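Local atomic coordinates of arylalkylamine N-Acetyltransferase like 5b (Aedes aegypti, PDB entry 4FD4), a protein that probably transfers acyl groups such as acetyl from acyl-CoA to the amine of arylalkylamines like serotonin and dopamine. Residues Gly79-Gln82 with Pro83-Asp87; Lys99-Gly102 with Asp103-Leu107. All blocks are in the same frame, centred on the assembly; numbering follows the deposited sequence.

Contact 1: residues Gly79-Gln82 with Pro83-Asp87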
ATOM      1  N   GLY A  79       0.445   2.331  -7.814  1.00 20.83           N
ATOM      2  CA  GLY A  79      -0.125   2.100  -9.136  1.00 20.55           C
ATOM      3  C   GLY A  79      -1.259   3.084  -9.345  1.00 19.38           C
ATOM      4  O   GLY A  79      -1.688   3.735  -8.391  1.00 20.97           O
ATOM      5  N   PRO A  80      -1.759   3.188 -10.587  1.00 22.55           N
ATOM      6  CA  PRO A  80      -2.849   4.133 -10.841  1.00 22.62           C
ATOM      7  C   PRO A  80      -4.147   3.607 -10.246  1.00 23.61           C
ATOM      8  O   PRO A  80      -4.333   2.398 -10.139  1.00 23.27           O
ATOM      9  CB  PRO A  80      -2.929   4.185 -12.374  1.00 20.97           C
ATOM     10  CG  PRO A  80      -2.394   2.821 -12.825  1.00 28.96           C
ATOM     11  CD  PRO A  80      -1.375   2.409 -11.777  1.00 24.60           C
ATOM     12  N   ILE A  81      -5.024   4.513  -9.831  1.00 22.61           N
ATOM     13  CA  ILE A  81      -6.401   4.131  -9.530  1.00 25.26           C
ATOM     14  C   ILE A  81      -7.307   5.046 -10.339  1.00 26.27           C
ATOM     15  O   ILE A  81      -6.913   6.158 -10.706  1.00 23.77           O
ATOM     16  CB  ILE A  81      -6.742   4.247  -8.029  1.00 25.22           C
ATOM     17  CG1 ILE A  81      -6.440   5.659  -7.533  1.00 21.72           C
ATOM     18  CG2 ILE A  81      -5.963   3.201  -7.226  1.00 25.25           C
ATOM     19  CD1 ILE A  81      -6.840   5.891  -6.082  1.00 24.05           C
ATOM     20  N   GLN A  82      -8.512   4.577 -10.622  1.00 28.25           N
ATOM     21  CA  GLN A  82      -9.438   5.374 -11.402  1.00 30.89           C
ATOM     22  C   GLN A  82     -10.870   4.910 -11.192  1.00 31.17           C
ATOM     23  O   GLN A  82     -11.101   3.798 -10.712  1.00 28.01           O
ATOM     24  CB  GLN A  82      -9.067   5.315 -12.878  1.00 30.93           C
ATOM     25  CG  GLN A  82      -9.339   3.983 -13.537  1.00 36.88           C
ATOM     26  CD  GLN A  82      -8.963   3.985 -15.004  1.00 47.72           C
ATOM     27  OE1 GLN A  82      -7.871   4.426 -15.376  1.00 48.42           O
ATOM     28  NE2 GLN A  82      -9.866   3.491 -15.849  1.00 53.01           N
ATOM     29  N   PRO A  83     -11.844   5.776 -11.522  1.00 32.39           N
ATOM     30  CA  PRO A  83     -13.241   5.364 -11.354  1.00 33.68           C
ATOM     31  C   PRO A  83     -13.454   4.005 -12.007  1.00 28.06           C
ATOM     32  O   PRO A  83     -12.905   3.756 -13.086  1.00 28.76           O
ATOM     33  CB  PRO A  83     -14.025   6.464 -12.093  1.00 34.49           C
ATOM     34  CG  PRO A  83     -13.167   7.679 -11.950  1.00 31.78           C
ATOM     35  CD  PRO A  83     -11.731   7.153 -12.039  1.00 26.94           C
ATOM     36  N   GLY A  84     -14.212   3.134 -11.345  1.00 30.46           N
ATOM     37  CA  GLY A  84     -14.454   1.795 -11.850  1.00 31.97           C
ATOM     38  C   GLY A  84     -13.660   0.730 -11.110  1.00 35.47           C
ATOM     39  O   GLY A  84     -14.059  -0.439 -11.068  1.00 31.42           O
ATOM     40  N   ASP A  85     -12.542   1.139 -10.511  1.00 32.10           N
ATOM     41  CA  ASP A  85     -11.620   0.180  -9.910  1.00 32.57           C
ATOM     42  C   ASP A  85     -12.240  -0.617  -8.766  1.00 28.78           C
ATOM     43  O   ASP A  85     -12.101  -1.827  -8.731  1.00 29.55           O
ATOM     44  CB  ASP A  85     -10.305   0.847  -9.488  1.00 33.14           C
ATOM     45  CG  ASP A  85      -9.384   1.118 -10.672  1.00 32.37           C
ATOM     46  OD1 ASP A  85      -8.309   1.716 -10.461  1.00 35.50           O
ATOM     47  OD2 ASP A  85      -9.729   0.738 -11.813  1.00 32.12           O
ATOM     48  N   PRO A  86     -12.938   0.048  -7.838  1.00 28.52           N
ATOM     49  CA  PRO A  86     -13.597  -0.734  -6.778  1.00 26.94           C
ATOM     50  C   PRO A  86     -14.480  -1.888  -7.281  1.00 29.55           C
ATOM     51  O   PRO A  86     -14.384  -3.007  -6.752  1.00 29.72           O
ATOM     52  CB  PRO A  86     -14.429   0.322  -6.046  1.00 28.32           C
ATOM     53  CG  PRO A  86     -13.627   1.578  -6.219  1.00 29.88           C
ATOM     54  CD  PRO A  86     -13.050   1.500  -7.605  1.00 29.59           C
ATOM     55  N   ASP A  87     -15.328  -1.639  -8.276  1.00 27.42           N
ATOM     56  CA  ASP A  87     -16.186  -2.711  -8.801  1.00 26.77           C
ATOM     57  C   ASP A  87     -15.372  -3.854  -9.413  1.00 27.82           C
ATOM     58  O   ASP A  87     -15.651  -5.036  -9.180  1.00 29.10           O
ATOM     59  CB  ASP A  87     -17.194  -2.154  -9.815  1.00 32.39           C
ATOM     60  CG  ASP A  87     -18.248  -1.263  -9.166  1.00 36.82           C
ATOM     61  OD1 ASP A  87     -18.618  -1.526  -8.001  1.00 34.83           O
ATOM     62  OD2 ASP A  87     -18.702  -0.297  -9.815  1.00 44.44           O
TER
HETATM   63  O   HOH W   1      -6.626   1.634 -12.224  1.00 35.76           O
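The carboxylate oxygen OD1 of D85 takes the backbone N-H of Q82, with Q82 N and D85 OD1 2.9 Å apart. The N-H comes in from above the carboxylate plane and the bond is bent, 142° at the hydrogen. A water also sits very close to OD1 and donates to the carbonyl O of P80, but its separation from D85 is too short to be trusted. The return bond is straighter: D85 N donates to Q82 O at 3.0 Å, so Q82 and D85 are tied together in both directions, once through backbone and side chain and once through backbone alone. What brings the carboxylate here is the first torsion of D85 (chi1 -77°), which swings CG beside its own backbone N and back over the end of the strand. There D85 OD1 lies 3.2 Å from I81 CA, while D85 OD2 comes within 3.7 Å of Q82 CG. Q82 CG also sits 3.6 Å from P83 O, and beyond it the Q82 chain runs on extended. Of the I81 side chain, CB meets D85, 3.8 Å from OD1; its end leads away, toward A126 and H128 on the adjoining strand and E112 on helix 99-115. P83 and G84 fill the two middle places of the turn. G84 has a positive phi (105°), at which a CB would be jammed against the carbonyl of P83, and it then serves as N-cap of the helix. D85, P86 and D87 form the first turn, where two aspartates would probably interact favourably with the helix dipole; D87 also makes a salt bridge with R113. This is a type II beta turn with the familiar proline-glycine pair at its corners, carrying strand 71-81 directly into helix 85-95.

Contact 2: residues Lys99-Gly102 with Asp103-Leu107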
ATOM      1  N   LYS A  99      -9.753 -17.227  -0.036  1.00 30.51           N
ATOM      2  CA  LYS A  99     -10.778 -16.392   0.561  1.00 33.13           C
ATOM      3  C   LYS A  99     -10.146 -15.179   1.232  1.00 29.52           C
ATOM      4  O   LYS A  99     -10.716 -14.097   1.203  1.00 25.95           O
ATOM      5  CB  LYS A  99     -11.648 -17.168   1.561  1.00 33.06           C
ATOM      6  CG  LYS A  99     -12.645 -16.264   2.303  1.00 36.58           C
ATOM      7  CD  LYS A  99     -13.929 -16.991   2.666  1.00 42.33           C
ATOM      8  CE  LYS A  99     -14.817 -16.140   3.565  1.00 42.63           C
ATOM      9  NZ  LYS A  99     -15.054 -14.775   3.025  1.00 45.58           N
ATOM     10  N   LYS A 100      -8.968 -15.355   1.830  1.00 27.09           N
ATOM     11  CA  LYS A 100      -8.333 -14.243   2.534  1.00 30.23           C
ATOM     12  C   LYS A 100      -8.073 -13.069   1.599  1.00 24.04           C
ATOM     13  O   LYS A 100      -8.350 -11.909   1.944  1.00 24.39           O
ATOM     14  CB  LYS A 100      -7.020 -14.666   3.195  1.00 30.25           C
ATOM     15  CG  LYS A 100      -6.303 -13.499   3.877  1.00 27.75           C
ATOM     16  CD  LYS A 100      -5.125 -13.953   4.730  1.00 26.52           C
ATOM     17  CE  LYS A 100      -4.409 -12.767   5.346  1.00 29.73           C
ATOM     18  NZ  LYS A 100      -3.501 -13.157   6.476  1.00 34.68           N
ATOM     19  N   TRP A 101      -7.520 -13.364   0.431  1.00 24.73           N
ATOM     20  CA  TRP A 101      -7.196 -12.295  -0.516  1.00 28.78           C
ATOM     21  C   TRP A 101      -8.471 -11.660  -1.056  1.00 28.34           C
ATOM     22  O   TRP A 101      -8.501 -10.455  -1.262  1.00 26.07           O
ATOM     23  CB  TRP A 101      -6.282 -12.756  -1.655  1.00 30.16           C
ATOM     24  CG  TRP A 101      -5.977 -11.646  -2.657  1.00 30.15           C
ATOM     25  CD1 TRP A 101      -6.235 -11.655  -4.003  1.00 29.71           C
ATOM     26  CD2 TRP A 101      -5.393 -10.368  -2.372  1.00 27.18           C
ATOM     27  NE1 TRP A 101      -5.825 -10.471  -4.571  1.00 26.82           N
ATOM     28  CE2 TRP A 101      -5.313  -9.657  -3.587  1.00 32.73           C
ATOM     29  CE3 TRP A 101      -4.917  -9.755  -1.205  1.00 29.19           C
ATOM     30  CZ2 TRP A 101      -4.781  -8.372  -3.675  1.00 31.32           C
ATOM     31  CZ3 TRP A 101      -4.398  -8.468  -1.289  1.00 34.38           C
ATOM     32  CH2 TRP A 101      -4.333  -7.796  -2.517  1.00 30.10           C
ATOM     33  N   GLY A 102      -9.511 -12.461  -1.283  1.00 26.29           N
ATOM     34  CA  GLY A 102     -10.808 -11.908  -1.676  1.00 29.03           C
ATOM     35  C   GLY A 102     -11.375 -10.933  -0.651  1.00 26.43           C
ATOM     36  O   GLY A 102     -11.851  -9.840  -0.998  1.00 29.68           O
ATOM     37  N   ASP A 103     -11.307 -11.320   0.622  1.00 27.28           N
ATOM     38  CA  ASP A 103     -11.768 -10.463   1.709  1.00 26.20           C
ATOM     39  C   ASP A 103     -10.963  -9.169   1.794  1.00 27.29           C
ATOM     40  O   ASP A 103     -11.523  -8.069   1.989  1.00 26.33           O
ATOM     41  CB  ASP A 103     -11.695 -11.195   3.060  1.00 28.85           C
ATOM     42  CG  ASP A 103     -12.669 -12.364   3.161  1.00 35.02           C
ATOM     43  OD1 ASP A 103     -12.442 -13.230   4.040  1.00 30.87           O
ATOM     44  OD2 ASP A 103     -13.645 -12.420   2.369  1.00 32.35           O
ATOM     45  N   ILE A 104      -9.644  -9.296   1.665  1.00 28.11           N
ATOM     46  CA  ILE A 104      -8.782  -8.109   1.718  1.00 26.29           C
ATOM     47  C   ILE A 104      -9.072  -7.180   0.542  1.00 22.14           C
ATOM     48  O   ILE A 104      -9.174  -5.958   0.708  1.00 24.77           O
ATOM     49  CB  ILE A 104      -7.280  -8.472   1.787  1.00 26.96           C
ATOM     50  CG1 ILE A 104      -6.968  -9.104   3.147  1.00 23.75           C
ATOM     51  CG2 ILE A 104      -6.420  -7.223   1.605  1.00 27.67           C
ATOM     52  CD1 ILE A 104      -5.584  -9.749   3.232  1.00 25.51           C
ATOM     53  N   LEU A 105      -9.233  -7.769  -0.633  1.00 24.12           N
ATOM     54  CA  LEU A 105      -9.586  -7.029  -1.843  1.00 27.05           C
ATOM     55  C   LEU A 105     -10.877  -6.239  -1.661  1.00 25.17           C
ATOM     56  O   LEU A 105     -10.955  -5.075  -2.069  1.00 22.73           O
ATOM     57  CB  LEU A 105      -9.742  -7.988  -3.020  1.00 27.80           C
ATOM     58  CG  LEU A 105      -8.582  -8.077  -3.997  1.00 31.44           C
ATOM     59  CD1 LEU A 105      -8.813  -9.230  -4.981  1.00 36.72           C
ATOM     60  CD2 LEU A 105      -8.431  -6.751  -4.736  1.00 29.32           C
ATOM     61  N   LYS A 106     -11.889  -6.863  -1.061  1.00 22.44           N
ATOM     62  CA  LYS A 106     -13.126  -6.132  -0.755  1.00 28.04           C
ATOM     63  C   LYS A 106     -12.908  -4.982   0.201  1.00 26.41           C
ATOM     64  O   LYS A 106     -13.471  -3.895   0.013  1.00 26.20           O
ATOM     65  CB  LYS A 106     -14.202  -7.064  -0.196  1.00 26.63           C
ATOM     66  CG  LYS A 106     -14.735  -8.076  -1.190  1.00 32.04           C
ATOM     67  CD  LYS A 106     -15.587  -9.080  -0.438  1.00 36.83           C
ATOM     68  CE  LYS A 106     -16.074 -10.192  -1.339  1.00 47.31           C
ATOM     69  NZ  LYS A 106     -17.003 -11.083  -0.597  1.00 46.22           N
ATOM     70  N   LEU A 107     -12.110  -5.213   1.238  1.00 22.92           N
ATOM     71  CA  LEU A 107     -11.748  -4.114   2.142  1.00 21.15           C
ATOM     72  C   LEU A 107     -11.050  -2.934   1.436  1.00 22.38           C
ATOM     73  O   LEU A 107     -11.399  -1.763   1.648  1.00 23.93           O
ATOM     74  CB  LEU A 107     -10.885  -4.623   3.294  1.00 24.55           C
ATOM     75  CG  LEU A 107     -10.227  -3.564   4.179  1.00 25.83           C
ATOM     76  CD1 LEU A 107     -11.267  -2.689   4.891  1.00 27.78           C
ATOM     77  CD2 LEU A 107      -9.322  -4.248   5.193  1.00 35.29           C
TER
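Over one face of the W101 indole sits the CG of L105, making a CH-pi contact 3.9 Å from the centroid of the five-membered ring and 27° off its normal. From there L105 CD1 reaches W101 NE1 at 3.3 Å, and CD2 heads toward CZ2. I104 comes to the six-membered ring obliquely, its CG2 3.7 Å from W101 CZ3. The indole can lie along these two residues, three and four places later in the helix, because its CG stands opposite the backbone N (chi1 179°), which carries the ring out beside the next turn. Beyond them, F51 meets the indole at an inclined angle, and E92 of helix 85-95 and D47 and D48 of helix 46-53 also touch it. Beside it K100 runs extended next to I104, pointing the same way, with K100 CE 3.9 Å from I104 CD1, before its NZ binds the carbonyl oxygens of T35, G41 and S43. Elsewhere round the helix K99, bent at its second and fourth torsions, reaches forward to D103: K99 NZ meets the syn lone pair of D103 OD2 at 2.8 Å, with a weak second bond to OD1 at 3.2 Å; OD1 is bound by the hydroxyl of Y38 as well. Under all this run ordinary i to i+4 backbone bonds, such as that from L105 N to W101 O at 2.9 Å. K106 NZ lies 5.5 Å from K99 NZ, and its own ion pair with E195 is long and weak, so D103 probably eases the like-charge neighbourhood and is itself likely to stay ionised. On the aromatic side the balance differs: W101 NE1 is buried with no polar partner in the model, so the indole is probably held mainly by dispersion and CH-pi contact, whereas K99 and D103 are joined chiefly by charge.

In the fold
Along the chain the contacts come in series: contact 1 turns strand 71-81 into helix 85-95, and contact 2 is the opening of helix 99-115, which follows after a short loop. Their centres are 16 Å apart and their nearest atoms about 6 Å, so they do not touch. The two helices nevertheless run back past each other as a hairpin: residues of contact 1 rest on E112 and R113, late in helix 99-115, while L105 in contact 2 packs on M89 and E92. In sequence this helix pair, followed by helix 117-121, connects strands 71-81 and 126-134, which are antiparallel neighbours in the mixed GNAT sheet.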